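Local coordinates for Ycf48-like protein (Thermosynechococcus elongatus, PDB 5OJ5) that is a seven-bladed beta-propeller that binds the C-terminal extension of D1 and probably acts early in photosystem II assembly and in replacing photodamaged D1, at residues A[78-83]-A[89-94]; A[105-110]-A[129-134]. One frame throughout, in Å; residues are numbered along the deposited sequence.

How the interactions relate
Both contacts join strands of propeller blades, in two sheets whose strands follow one another in the chain, and their centres lie about 12 Å apart. Interaction 1 pairs the third strand of one four-stranded sheet, 77-81, with the outermost, 89-90; it is partly buried and relies on backbone hydrogen bonds and a salt bridge. Interaction 2 spans the next sheet from its first strand, 101-108, to the chain entering its last, 132-133; it is wholly buried and purely apolar, two aromatic rings meeting between strands that are not neighbours. The two touch directly: E80 OE2 probably bonds to Q129 NE2 at 2.8 Å, and L78 and L93 pack on W131.

Interaction 1: residues A[78-83]-A[89-94]; sequences LMETRD and EPRTLV
E80 and E89 face each other as an antiparallel hydrogen-bonded pair, each backbone N donating to the other's O: E80 N to E89 O at 2.9 Å and E89 N to E80 O at 2.8 Å. M79 and P90 follow as a non-hydrogen-bonded pair, where the proline's lack of an N-H costs nothing. Beyond them R91 N donates to L78 O at 2.9 Å in a nearly straight bond (168° at the hydrogen). Water 1 continues the ladder by accepting from L78 N and donating to R91 O.

The charged contact lies on the E80 side of the sheet. R91 bends at its second torsion (chi2 -78°) and presents the edge of its guanidinium to E80, with NE 2.9 Å and NH2 3.1 Å from the same oxygen, E80 OE1. That oxygen lies in the guanidinium plane, while the carboxylate plane stands at 90° to it; NE arrives nearly along the C-O axis, NH2 from above the carboxylate. The double grip should restrain rotation of the guanidinium. The other oxygen, E80 OE2, is hydrogen-bonded to H68 NE2, with R82 close enough to add charge alone.

These strands form the outer hairpin of a propeller blade, in which 77-81 is third and 89-90 is the outermost strand of a four-stranded antiparallel sheet. Past the paired residues the 91-94 chain meets the bound peptide: T92 and V94 make backbone hydrogen bonds to it, and R91 and L93 pack against its apolar side chains.

Apolar contacts complete the interface. L78, its CG anti to the backbone N, brings CD2 to 3.8 Å from L93 CD1, while on the opposite sheet face the extended M79 side chain runs beside P90.

Interaction 2: residues A[105-110]-A[129-134]; sequences VSFQGN and QSWSQI
F107 and W131 meet ring to ring, and this single aromatic contact carries the whole interface. The side chains come from opposite directions, and the far corner of the indole's six-membered ring reaches the far end of the phenyl: F107 CZ lies 3.7 Å from W131 CH2 and 3.9 Å from W131 CZ2, with F107 CE2 also near CH2 at 4.0 Å. The ring planes are steeply inclined, at 79°, and the centroids are 5.9 Å apart, yet the approach is oblique to both rings. With CG anti to the carbonyl carbon (chi1 -69°), the W131 indole turns off its own strand and toward F107, so that the rings span the separation between the two backbones.

Within the propeller, strand 101-108 is the first of a four-stranded antiparallel blade and 132-133 the last, with 111-117 and 120-124 between them. The two aromatic side chains therefore pass over the middle strands, where T124 touches both and I114 packs against W131. W70, from the preceding blade, meets both rings: it lies nearly parallel to F107, its plane about 15° away, and edge-to-face with W131. The pair thus belongs to the buried apolar packing between successive blades.

The polar links of strand 101-108 run to its neighbouring blades: F107 N donates to S62 OG in the preceding blade, while S106 OG accepts from A149 N in the following one. In segment 129-134, S130 OG is hydrogen-bonded to D126 OD2 and S130 O to T124 OG1. The backbone of W131 hydrogen-bonds to the bound peptide, and S132 packs on one of the peptide's apolar side chains.

Interaction 1: residues A[78-83]-A[89-94]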
loop_
_atom_site.group_PDB
_atom_site.type_symbol
_atom_site.label_atom_id
_atom_site.label_comp_id
_atom_site.label_asym_id
_atom_site.label_seq_id
_atom_site.Cartn_x
_atom_site.Cartn_y
_atom_site.Cartn_z
ATOM N N LEU A 78 3.589 -15.717 -3.991
ATOM C CA LEU A 78 2.207 -15.823 -3.558
ATOM C C LEU A 78 2.221 -16.674 -2.303
ATOM O O LEU A 78 2.777 -17.789 -2.323
ATOM C CB LEU A 78 1.441 -16.539 -4.658
ATOM C CG LEU A 78 -0.042 -16.745 -4.461
ATOM C CD1 LEU A 78 -0.803 -15.416 -4.294
ATOM C CD2 LEU A 78 -0.673 -17.533 -5.609
ATOM N N MET A 79 1.638 -16.194 -1.191
ATOM C CA MET A 79 1.545 -17.016 0.015
ATOM C C MET A 79 0.184 -16.863 0.645
ATOM O O MET A 79 -0.462 -15.804 0.528
ATOM C CB MET A 79 2.604 -16.675 1.054
ATOM C CG MET A 79 4.016 -16.685 0.514
ATOM S SD MET A 79 5.190 -16.716 1.880
ATOM C CE MET A 79 6.728 -16.665 1.008
ATOM N N GLU A 80 -0.243 -17.907 1.346
ATOM C CA GLU A 80 -1.562 -17.992 1.945
ATOM C C GLU A 80 -1.414 -18.191 3.449
ATOM O O GLU A 80 -0.591 -18.992 3.896
ATOM C CB GLU A 80 -2.301 -19.204 1.349
ATOM C CG GLU A 80 -3.720 -19.412 1.825
ATOM C CD GLU A 80 -4.404 -20.579 1.146
ATOM O OE1 GLU A 80 -3.710 -21.459 0.599
ATOM O OE2 GLU A 80 -5.665 -20.610 1.159
ATOM N N THR A 81 -2.270 -17.522 4.237
ATOM C CA THR A 81 -2.387 -17.773 5.675
ATOM C C THR A 81 -3.807 -18.220 5.981
ATOM O O THR A 81 -4.775 -17.757 5.351
ATOM C CB THR A 81 -2.037 -16.494 6.491
ATOM O OG1 THR A 81 -2.033 -16.846 7.879
ATOM C CG2 THR A 81 -3.010 -15.346 6.294
ATOM N N ARG A 82 -3.923 -19.058 7.018
ATOM C CA ARG A 82 -5.202 -19.445 7.581
ATOM C C ARG A 82 -5.313 -19.098 9.048
ATOM O O ARG A 82 -6.349 -19.405 9.663
ATOM C CB ARG A 82 -5.416 -20.952 7.405
ATOM C CG ARG A 82 -5.340 -21.398 6.033
ATOM C CD ARG A 82 -6.617 -21.357 5.415
ATOM N NE ARG A 82 -6.507 -22.125 4.178
ATOM C CZ ARG A 82 -7.549 -22.545 3.510
ATOM N NH1 ARG A 82 -8.734 -22.257 4.000
ATOM N NH2 ARG A 82 -7.399 -23.212 2.375
ATOM N N ASP A 83 -4.303 -18.458 9.626
ATOM C CA ASP A 83 -4.279 -18.157 11.051
ATOM C C ASP A 83 -4.097 -16.667 11.312
ATOM O O ASP A 83 -3.520 -16.260 12.326
ATOM C CB ASP A 83 -3.240 -19.021 11.771
ATOM C CG ASP A 83 -1.826 -18.762 11.324
ATOM O OD1 ASP A 83 -1.557 -17.815 10.537
ATOM O OD2 ASP A 83 -0.925 -19.514 11.771
ATOM N N GLU A 89 2.096 -19.923 3.941
ATOM C CA GLU A 89 2.487 -21.055 3.111
ATOM C C GLU A 89 2.688 -20.608 1.677
ATOM O O GLU A 89 1.748 -20.052 1.083
ATOM C CB GLU A 89 1.427 -22.153 3.164
ATOM C CG GLU A 89 1.337 -22.829 4.524
ATOM C CD GLU A 89 2.453 -23.833 4.782
ATOM O OE1 GLU A 89 3.246 -24.126 3.870
ATOM O OE2 GLU A 89 2.523 -24.349 5.915
ATOM N N PRO A 90 3.850 -20.856 1.062
ATOM C CA PRO A 90 4.034 -20.471 -0.338
ATOM C C PRO A 90 3.163 -21.306 -1.255
ATOM O O PRO A 90 2.947 -22.498 -1.043
ATOM C CB PRO A 90 5.513 -20.754 -0.616
ATOM C CG PRO A 90 6.101 -21.017 0.669
ATOM C CD PRO A 90 5.081 -21.401 1.671
ATOM N N ARG A 91 2.700 -20.655 -2.315
ATOM C CA ARG A 91 1.981 -21.275 -3.411
ATOM C C ARG A 91 2.674 -20.881 -4.702
ATOM O O ARG A 91 2.868 -19.700 -4.940
ATOM C CB ARG A 91 0.536 -20.764 -3.398
ATOM C CG ARG A 91 -0.172 -20.897 -1.982
ATOM C CD ARG A 91 -0.572 -22.262 -1.826
ATOM N NE ARG A 91 -1.255 -22.437 -0.550
ATOM C CZ ARG A 91 -0.791 -23.256 0.366
ATOM N NH1 ARG A 91 0.391 -23.805 0.169
ATOM N NH2 ARG A 91 -1.474 -23.498 1.471
ATOM N N THR A 92 3.062 -21.809 -5.531
ATOM C CA THR A 92 3.738 -21.465 -6.778
ATOM C C THR A 92 2.801 -21.808 -7.908
ATOM O O THR A 92 2.499 -22.977 -8.133
ATOM C CB THR A 92 5.036 -22.259 -6.936
ATOM O OG1 THR A 92 5.869 -22.004 -5.811
ATOM C CG2 THR A 92 5.769 -21.837 -8.215
ATOM N N LEU A 93 2.303 -20.831 -8.616
ATOM C CA LEU A 93 1.481 -21.129 -9.779
ATOM C C LEU A 93 2.361 -21.503 -10.961
ATOM O O LEU A 93 3.445 -20.945 -11.163
ATOM C CB LEU A 93 0.596 -19.943 -10.106
ATOM C CG LEU A 93 -0.513 -19.649 -9.061
ATOM C CD1 LEU A 93 -1.080 -18.268 -9.328
ATOM C CD2 LEU A 93 -1.593 -20.729 -9.073
ATOM N N VAL A 94 1.880 -22.455 -11.753
ATOM C CA VAL A 94 2.628 -22.897 -12.913
ATOM C C VAL A 94 2.248 -21.943 -14.040
ATOM O O VAL A 94 1.336 -22.185 -14.829
ATOM C CB VAL A 94 2.392 -24.369 -13.244
ATOM C CG1 VAL A 94 3.208 -24.745 -14.504
ATOM C CG2 VAL A 94 2.807 -25.253 -12.107
HETATM O O HOH W 1 5.279 -18.221 -4.117
HETATM O O HOH W 2 -3.656 -23.064 3.483
#

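Interaction 2: residues A[105-110]-A[129-134]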
loop_
_atom_site.group_PDB
_atom_site.type_symbol
_atom_site.label_atom_id
_atom_site.label_comp_id
_atom_site.label_asym_id
_atom_site.label_seq_id
_atom_site.Cartn_x
_atom_site.Cartn_y
_atom_site.Cartn_z
ATOM N N VAL A 105 -2.868 -7.268 -4.703
ATOM C CA VAL A 105 -3.827 -8.342 -4.482
ATOM C C VAL A 105 -5.006 -7.744 -3.736
ATOM O O VAL A 105 -4.826 -6.910 -2.835
ATOM C CB VAL A 105 -3.216 -9.531 -3.712
ATOM C CG1 VAL A 105 -2.619 -9.118 -2.343
ATOM C CG2 VAL A 105 -4.216 -10.683 -3.543
ATOM N N SER A 106 -6.223 -8.164 -4.103
ATOM C CA SER A 106 -7.410 -7.621 -3.440
ATOM C C SER A 106 -8.498 -8.663 -3.428
ATOM O O SER A 106 -8.876 -9.172 -4.490
ATOM C CB SER A 106 -7.876 -6.382 -4.184
ATOM O OG SER A 106 -9.040 -5.825 -3.607
ATOM N N PHE A 107 -9.044 -8.913 -2.245
ATOM C CA PHE A 107 -10.212 -9.786 -2.066
ATOM C C PHE A 107 -11.396 -8.975 -1.573
ATOM O O PHE A 107 -11.263 -8.008 -0.817
ATOM C CB PHE A 107 -9.918 -10.870 -1.014
ATOM C CG PHE A 107 -9.146 -12.035 -1.588
ATOM C CD1 PHE A 107 -9.823 -13.182 -2.021
ATOM C CD2 PHE A 107 -7.751 -11.990 -1.740
ATOM C CE1 PHE A 107 -9.158 -14.250 -2.575
ATOM C CE2 PHE A 107 -7.067 -13.093 -2.318
ATOM C CZ PHE A 107 -7.786 -14.206 -2.734
ATOM N N GLN A 108 -12.573 -9.430 -1.987
ATOM C CA GLN A 108 -13.841 -9.037 -1.354
ATOM C C GLN A 108 -14.550 -10.369 -1.109
ATOM O O GLN A 108 -15.028 -11.018 -2.051
ATOM C CB GLN A 108 -14.641 -8.102 -2.247
ATOM C CG GLN A 108 -15.985 -7.714 -1.639
ATOM C CD GLN A 108 -15.831 -7.161 -0.246
ATOM O OE1 GLN A 108 -16.473 -7.661 0.705
ATOM N NE2 GLN A 108 -15.043 -6.146 -0.095
ATOM N N GLY A 109 -14.520 -10.821 0.127
ATOM C CA GLY A 109 -14.940 -12.203 0.394
ATOM C C GLY A 109 -14.066 -13.174 -0.374
ATOM O O GLY A 109 -12.850 -12.985 -0.497
ATOM N N ASN A 110 -14.665 -14.227 -0.930
ATOM C CA ASN A 110 -13.901 -15.257 -1.631
ATOM C C ASN A 110 -13.466 -14.846 -3.030
ATOM O O ASN A 110 -12.749 -15.622 -3.678
ATOM C CB ASN A 110 -14.673 -16.579 -1.694
ATOM C CG ASN A 110 -14.227 -17.595 -0.602
ATOM O OD1 ASN A 110 -13.341 -17.354 0.192
ATOM N ND2 ASN A 110 -14.844 -18.745 -0.620
ATOM N N GLN A 129 -8.367 -21.003 -3.679
ATOM C CA GLN A 129 -8.113 -22.434 -3.832
ATOM C C GLN A 129 -7.895 -22.800 -5.293
ATOM O O GLN A 129 -7.166 -23.768 -5.576
ATOM C CB GLN A 129 -9.239 -23.246 -3.199
ATOM C CG GLN A 129 -9.459 -22.822 -1.741
ATOM C CD GLN A 129 -8.146 -22.740 -0.940
ATOM O OE1 GLN A 129 -7.504 -23.753 -0.682
ATOM N NE2 GLN A 129 -7.743 -21.537 -0.512
ATOM N N SER A 130 -8.467 -22.035 -6.221
ATOM C CA SER A 130 -8.159 -22.177 -7.629
ATOM C C SER A 130 -8.042 -20.777 -8.196
ATOM O O SER A 130 -8.866 -19.894 -7.904
ATOM C CB SER A 130 -9.178 -22.969 -8.387
ATOM O OG SER A 130 -10.421 -22.418 -8.222
ATOM N N TRP A 131 -7.015 -20.583 -8.994
ATOM C CA TRP A 131 -6.765 -19.323 -9.656
ATOM C C TRP A 131 -6.788 -19.556 -11.160
ATOM O O TRP A 131 -6.289 -20.581 -11.641
ATOM C CB TRP A 131 -5.367 -18.789 -9.278
ATOM C CG TRP A 131 -5.191 -18.339 -7.847
ATOM C CD1 TRP A 131 -4.776 -19.088 -6.790
ATOM C CD2 TRP A 131 -5.473 -17.040 -7.338
ATOM N NE1 TRP A 131 -4.740 -18.319 -5.657
ATOM C CE2 TRP A 131 -5.174 -17.055 -5.964
ATOM C CE3 TRP A 131 -5.947 -15.866 -7.926
ATOM C CZ2 TRP A 131 -5.307 -15.936 -5.154
ATOM C CZ3 TRP A 131 -6.082 -14.732 -7.110
ATOM C CH2 TRP A 131 -5.776 -14.783 -5.743
ATOM N N SER A 132 -7.295 -18.571 -11.886
ATOM C CA SER A 132 -7.266 -18.550 -13.329
ATOM C C SER A 132 -6.601 -17.269 -13.785
ATOM O O SER A 132 -6.680 -16.224 -13.123
ATOM C CB SER A 132 -8.667 -18.632 -13.902
ATOM O OG SER A 132 -9.282 -19.833 -13.472
ATOM N N GLN A 133 -5.958 -17.352 -14.932
ATOM C CA GLN A 133 -5.373 -16.201 -15.571
ATOM C C GLN A 133 -6.398 -15.573 -16.497
ATOM O O GLN A 133 -7.031 -16.261 -17.302
ATOM C CB GLN A 133 -4.098 -16.607 -16.293
ATOM C CG GLN A 133 -3.443 -15.419 -16.924
ATOM C CD GLN A 133 -2.015 -15.710 -17.346
ATOM O OE1 GLN A 133 -1.537 -16.867 -17.307
ATOM N NE2 GLN A 133 -1.325 -14.671 -17.778
ATOM N N ILE A 134 -6.592 -14.271 -16.359
ATOM C CA ILE A 134 -7.492 -13.504 -17.204
ATOM C C ILE A 134 -6.654 -12.800 -18.260
ATOM O O ILE A 134 -5.828 -11.952 -17.901
ATOM C CB ILE A 134 -8.295 -12.464 -16.413
ATOM C CG1 ILE A 134 -9.082 -13.176 -15.334
ATOM C CG2 ILE A 134 -9.182 -11.607 -17.372
ATOM C CD1 ILE A 134 -10.118 -12.368 -14.753
#